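Local atomic coordinates of DegV domain-containing protein Cgl2349/cg2579 (Corynebacterium glutamicum, PDB entry 3EGL), a protein that binds long-chain fatty acids such as palmitate and may take part in lipid transport or fatty acid metabolism. Residues N30-N35 / S43-L48; V10-C15 / D244-V249. All coordinates share one frame; numbering follows the deposited sequence.

Interaction 1 (N30-N35 / S43-L48); sequences NLHVMN and SGLSSL. With PLM (palmitic acid), chain D.
The carbonyl oxygen S43 O is held by one backbone donor across the contact: H32 N reaches it at 3.1 Å, nearly straight at 168° and in the carbonyl plane. The return bond, from S43 N to H32 O, is more bent at 136°, its donor lying above the carbonyl plane. Together they make H32 and S43 an antiparallel hydrogen-bonded pair, part of the hairpin in which strand 26-35 pairs with the edge strand 40-43. Both side chains lie on one face of the sheet, with H32 CB and S43 CB 3.7 Å apart. Selenomethionine M34, its chain bent at chi2 and chi3, brings SE to 3.7 Å from S43 CB, so the small serine CB touches both H32 and M34. The H32 ring presents its CD2 edge to G44 O, which lies near the ring plane at 3.4 Å. Its NE2 is hydrogen-bonded to E49 OE1, which also accepts from S46 N. S46 is the N-cap of helix 47-60, and its OG in turn caps E49 N, so the two form a capping box, which the histidine joins from the strand. L31 and L45 cross at about a right angle, L31 CD2 resting 3.7 Å from L45 CG, branched chains suited to a buried spot. L45 CD2 also presses on N30 O. L31 CD1 lies 4.1 Å from palmitate C2, and S43 N comes within 3.3 Å of palmitate O2. The fatty acid head, hydrogen-bonded to T42 and S76, thus meets polar backbone while its first methylenes meet leucine; the E49 carboxylate probably favours a protonated H32.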
# COMPACT_ATOMS: atom_id res chain seq x y z
N ASN A 30 4.25 -9.34 -8.82
CA ASN A 30 5.00 -9.56 -7.58
C ASN A 30 6.38 -8.89 -7.50
O ASN A 30 7.21 -9.09 -8.39
CB ASN A 30 5.16 -11.07 -7.32
CG ASN A 30 3.84 -11.74 -7.01
OD1 ASN A 30 2.86 -11.09 -6.63
ND2 ASN A 30 3.78 -13.05 -7.21
N LEU A 31 6.62 -8.16 -6.41
CA LEU A 31 8.00 -7.72 -6.06
C LEU A 31 8.86 -8.96 -5.73
O LEU A 31 8.33 -10.05 -5.58
CB LEU A 31 7.96 -6.77 -4.87
CG LEU A 31 7.06 -5.55 -5.06
CD1 LEU A 31 6.89 -4.69 -3.75
CD2 LEU A 31 7.61 -4.75 -6.23
N HIS A 32 10.18 -8.79 -5.61
CA HIS A 32 11.09 -9.94 -5.42
C HIS A 32 11.58 -10.15 -3.99
O HIS A 32 11.99 -9.21 -3.29
CB HIS A 32 12.30 -9.83 -6.35
CG HIS A 32 11.90 -9.63 -7.78
ND1 HIS A 32 11.40 -10.65 -8.55
CD2 HIS A 32 11.86 -8.52 -8.55
CE1 HIS A 32 11.08 -10.19 -9.75
NE2 HIS A 32 11.38 -8.90 -9.78
N VAL A 33 11.55 -11.41 -3.58
CA VAL A 33 12.20 -11.86 -2.36
C VAL A 33 13.33 -12.82 -2.73
O VAL A 33 13.10 -13.85 -3.35
CB VAL A 33 11.20 -12.52 -1.38
CG1 VAL A 33 11.94 -13.19 -0.23
CG2 VAL A 33 10.26 -11.48 -0.81
N MSE A 34 14.57 -12.46 -2.38
CA MSE A 34 15.71 -13.36 -2.59
C MSE A 34 16.10 -14.01 -1.27
O MSE A 34 16.45 -13.33 -0.30
CB MSE A 34 16.90 -12.66 -3.22
CG MSE A 34 16.63 -12.14 -4.61
SE MSE A 34 16.28 -10.19 -4.57
CE MSE A 34 18.12 -9.64 -4.97
N ASN A 35 15.98 -15.32 -1.22
CA ASN A 35 16.37 -16.05 -0.05
C ASN A 35 17.69 -16.69 -0.44
O ASN A 35 17.70 -17.76 -1.03
CB ASN A 35 15.29 -17.09 0.29
CG ASN A 35 15.37 -17.56 1.74
OD1 ASN A 35 15.76 -16.81 2.64
ND2 ASN A 35 14.99 -18.82 1.98
N SER A 43 13.72 -6.74 -3.75
CA SER A 43 14.10 -6.04 -4.94
C SER A 43 12.84 -5.46 -5.60
O SER A 43 11.78 -6.10 -5.65
CB SER A 43 14.73 -7.09 -5.82
OG SER A 43 15.16 -6.52 -6.99
N GLY A 44 12.93 -4.23 -6.07
CA GLY A 44 11.84 -3.65 -6.85
C GLY A 44 11.70 -4.29 -8.22
O GLY A 44 12.46 -5.18 -8.59
N LEU A 45 10.68 -3.87 -8.97
CA LEU A 45 10.48 -4.38 -10.31
C LEU A 45 11.38 -3.65 -11.28
O LEU A 45 11.52 -2.43 -11.16
CB LEU A 45 9.06 -4.16 -10.74
CG LEU A 45 8.05 -5.00 -9.94
CD1 LEU A 45 6.62 -4.54 -10.22
CD2 LEU A 45 8.26 -6.50 -10.22
N SER A 46 11.97 -4.38 -12.22
CA SER A 46 12.85 -3.79 -13.21
C SER A 46 12.01 -3.20 -14.34
O SER A 46 10.90 -3.60 -14.53
CB SER A 46 13.82 -4.85 -13.78
OG SER A 46 13.10 -5.70 -14.67
N SER A 47 12.57 -2.30 -15.14
CA SER A 47 11.77 -1.68 -16.17
C SER A 47 11.44 -2.70 -17.29
O SER A 47 10.38 -2.65 -17.93
CB SER A 47 12.46 -0.43 -16.70
OG SER A 47 13.70 -0.80 -17.24
N LEU A 48 12.34 -3.65 -17.47
CA LEU A 48 12.09 -4.72 -18.41
C LEU A 48 10.82 -5.57 -18.06
O LEU A 48 10.04 -5.92 -18.95
CB LEU A 48 13.34 -5.59 -18.49
CG LEU A 48 13.54 -6.46 -19.70
CD1 LEU A 48 13.85 -5.56 -20.89
CD2 LEU A 48 14.68 -7.50 -19.44
C1 PLM D . 12.00 -3.26 -2.86
O1 PLM D . 12.05 -2.14 -3.40
O2 PLM D . 13.06 -3.80 -2.53
C2 PLM D . 10.70 -3.96 -2.57
C3 PLM D . 9.93 -3.13 -1.55
C4 PLM D . 10.39 -3.23 -0.12
C5 PLM D . 9.81 -2.01 0.59
C6 PLM D . 10.03 -2.04 2.08
C7 PLM D . 9.46 -0.77 2.68
C8 PLM D . 9.22 -0.84 4.19
C9 PLM D . 7.98 -1.68 4.51
CA PLM D . 7.36 -1.34 5.87
CB PLM D . 6.46 -2.44 6.40
CC PLM D . 5.23 -2.79 5.54
CD PLM D . 4.02 -1.97 5.96
CE PLM D . 2.70 -2.66 5.67
CF PLM D . 1.94 -1.93 4.56
CG PLM D . 0.91 -0.91 5.06

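Interaction 2 (V10-C15 / D244-V249); sequences VDSSAC and DPTLAV. With PLM (palmitic acid), chain D.
The D244 carboxylate lies over S12, with CG anti to its own backbone N (chi1 174°). OD2 accepts a short hydrogen bond of 2.5 Å from S12 OG, arriving 47° out of the carboxylate plane. S12 suits the spot because its hydroxyl is probably also bonded to the backbone N of L31, so that one small side chain links the aspartate to strand 26-35. The other oxygen, D244 OD1, takes a weak but straight bond of 3.3 Å from T246 N, making D244 the N-cap of helix 245-251. On the backbone side, D244 N donates to C15 SG at 3.5 Å, the sulfur being turned beside its own N; cysteine here acts as a soft acceptor in a buried place. D244 follows strand 237-242 of one sheet, whereas residues 10-15 leave the end of strand 7-11 in the other through a 3-10 turn, so the contact spans the two alpha/beta halves of the DegV fold, with palmitate running along it. S13 lies mid-turn: its hydroxyl makes a very short bond to D11 OD1, on the syn lone pair, while D11 OD2 is held by H70 and I71. D11 OD1 and D244 OD2 stand 5.4 Å apart, and the donors on each carboxylate probably offset their mutual repulsion. L247, in the helix's first turn, spreads its two methyls over S13: CD1 sits 3.6 Å from S13 O and CD2 3.9 Å from S13 CB. Its CB meets palmitate CC at 3.7 Å, and T246 CG2, anti to its own backbone N, touches C2 of the same lipid.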
# COMPACT_ATOMS: atom_id res chain seq x y z
N VAL A 10 -1.32 -3.29 -10.24
CA VAL A 10 -0.58 -2.93 -9.03
C VAL A 10 0.54 -3.95 -8.86
O VAL A 10 0.62 -4.92 -9.60
CB VAL A 10 -1.46 -2.95 -7.70
CG1 VAL A 10 -2.63 -2.04 -7.80
CG2 VAL A 10 -1.96 -4.36 -7.40
N ASP A 11 1.38 -3.73 -7.86
CA ASP A 11 2.36 -4.73 -7.50
C ASP A 11 1.88 -5.39 -6.20
O ASP A 11 0.80 -5.01 -5.66
CB ASP A 11 3.77 -4.12 -7.43
CG ASP A 11 3.90 -3.00 -6.39
OD1 ASP A 11 3.82 -3.34 -5.18
OD2 ASP A 11 4.13 -1.79 -6.76
N SER A 12 2.63 -6.38 -5.71
CA SER A 12 2.19 -7.18 -4.57
C SER A 12 2.15 -6.34 -3.27
O SER A 12 1.38 -6.64 -2.37
CB SER A 12 3.08 -8.41 -4.39
OG SER A 12 4.37 -7.94 -4.07
N SER A 13 2.97 -5.28 -3.20
CA SER A 13 2.94 -4.41 -2.04
C SER A 13 1.57 -3.76 -1.76
O SER A 13 1.34 -3.30 -0.63
CB SER A 13 4.02 -3.31 -2.08
OG SER A 13 3.71 -2.35 -3.06
N ALA A 14 0.68 -3.69 -2.76
CA ALA A 14 -0.66 -3.17 -2.47
C ALA A 14 -1.45 -4.03 -1.46
O ALA A 14 -2.46 -3.57 -0.93
CB ALA A 14 -1.50 -2.95 -3.76
N CYS A 15 -1.04 -5.29 -1.28
CA CYS A 15 -1.70 -6.24 -0.37
C CYS A 15 -3.14 -6.67 -0.71
O CYS A 15 -3.88 -7.08 0.19
CB CYS A 15 -1.68 -5.74 1.08
SG CYS A 15 -0.01 -5.48 1.70
N ASP A 244 2.01 -8.24 2.32
CA ASP A 244 2.80 -8.84 1.23
C ASP A 244 4.10 -9.45 1.81
O ASP A 244 4.79 -8.78 2.54
CB ASP A 244 3.07 -7.77 0.14
CG ASP A 244 4.02 -8.25 -0.97
OD1 ASP A 244 4.20 -9.47 -1.20
OD2 ASP A 244 4.64 -7.38 -1.62
N PRO A 245 4.43 -10.70 1.47
CA PRO A 245 5.71 -11.26 2.04
C PRO A 245 6.95 -10.38 1.76
O PRO A 245 7.90 -10.41 2.55
CB PRO A 245 5.84 -12.64 1.36
CG PRO A 245 4.42 -13.03 1.02
CD PRO A 245 3.72 -11.70 0.65
N THR A 246 6.94 -9.61 0.67
CA THR A 246 8.05 -8.72 0.36
C THR A 246 8.18 -7.65 1.42
O THR A 246 9.30 -7.30 1.82
CB THR A 246 7.90 -8.05 -1.02
OG1 THR A 246 7.74 -9.08 -2.01
CG2 THR A 246 9.16 -7.27 -1.38
N LEU A 247 7.04 -7.13 1.88
CA LEU A 247 7.05 -6.16 2.94
C LEU A 247 7.35 -6.82 4.28
O LEU A 247 7.95 -6.21 5.14
CB LEU A 247 5.75 -5.35 2.98
CG LEU A 247 5.29 -4.75 1.64
CD1 LEU A 247 3.93 -4.06 1.81
CD2 LEU A 247 6.35 -3.79 1.04
N ALA A 248 6.95 -8.09 4.44
CA ALA A 248 7.10 -8.78 5.73
C ALA A 248 8.57 -8.95 6.03
O ALA A 248 9.00 -8.90 7.21
CB ALA A 248 6.40 -10.13 5.73
N VAL A 249 9.36 -9.07 4.96
CA VAL A 249 10.81 -9.07 5.12
C VAL A 249 11.27 -7.84 5.94
O VAL A 249 12.16 -7.95 6.80
CB VAL A 249 11.55 -9.08 3.78
CG1 VAL A 249 13.04 -8.87 4.03
CG2 VAL A 249 11.25 -10.38 2.96
C1 PLM D . 12.00 -3.26 -2.86
O1 PLM D . 12.05 -2.14 -3.40
O2 PLM D . 13.06 -3.80 -2.53
C2 PLM D . 10.70 -3.96 -2.57
C3 PLM D . 9.93 -3.13 -1.55
C4 PLM D . 10.39 -3.23 -0.12
C5 PLM D . 9.81 -2.01 0.59
C6 PLM D . 10.03 -2.04 2.08
C7 PLM D . 9.46 -0.77 2.68
C8 PLM D . 9.22 -0.84 4.19
C9 PLM D . 7.98 -1.68 4.51
CA PLM D . 7.36 -1.34 5.87
CB PLM D . 6.46 -2.44 6.40
CC PLM D . 5.23 -2.79 5.54
CD PLM D . 4.02 -1.97 5.96
CE PLM D . 2.70 -2.66 5.67
CF PLM D . 1.94 -1.93 4.56
CG PLM D . 0.91 -0.91 5.06

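From the N terminus, strand 7-11 delivers residues 10-15, and the chain then passes through helix 18-23 to strand 26-35. Residues 43-48 soon meet 30-35, so interaction 1 closes a short hairpin loop that leads into helix 47-60. Interaction 2 waits until residues 244-249, more than two hundred positions later, and the loop it closes encloses that of interaction 1; the two do not cross. Interaction 1 ties an edge of the first sheet to a helix start, whereas interaction 2 ties that sheet to the second. Since strands 7-11 and 26-35 are neighbours, the contacts touch, L31 CD1 packing on S13 CB, and both line the palmitate.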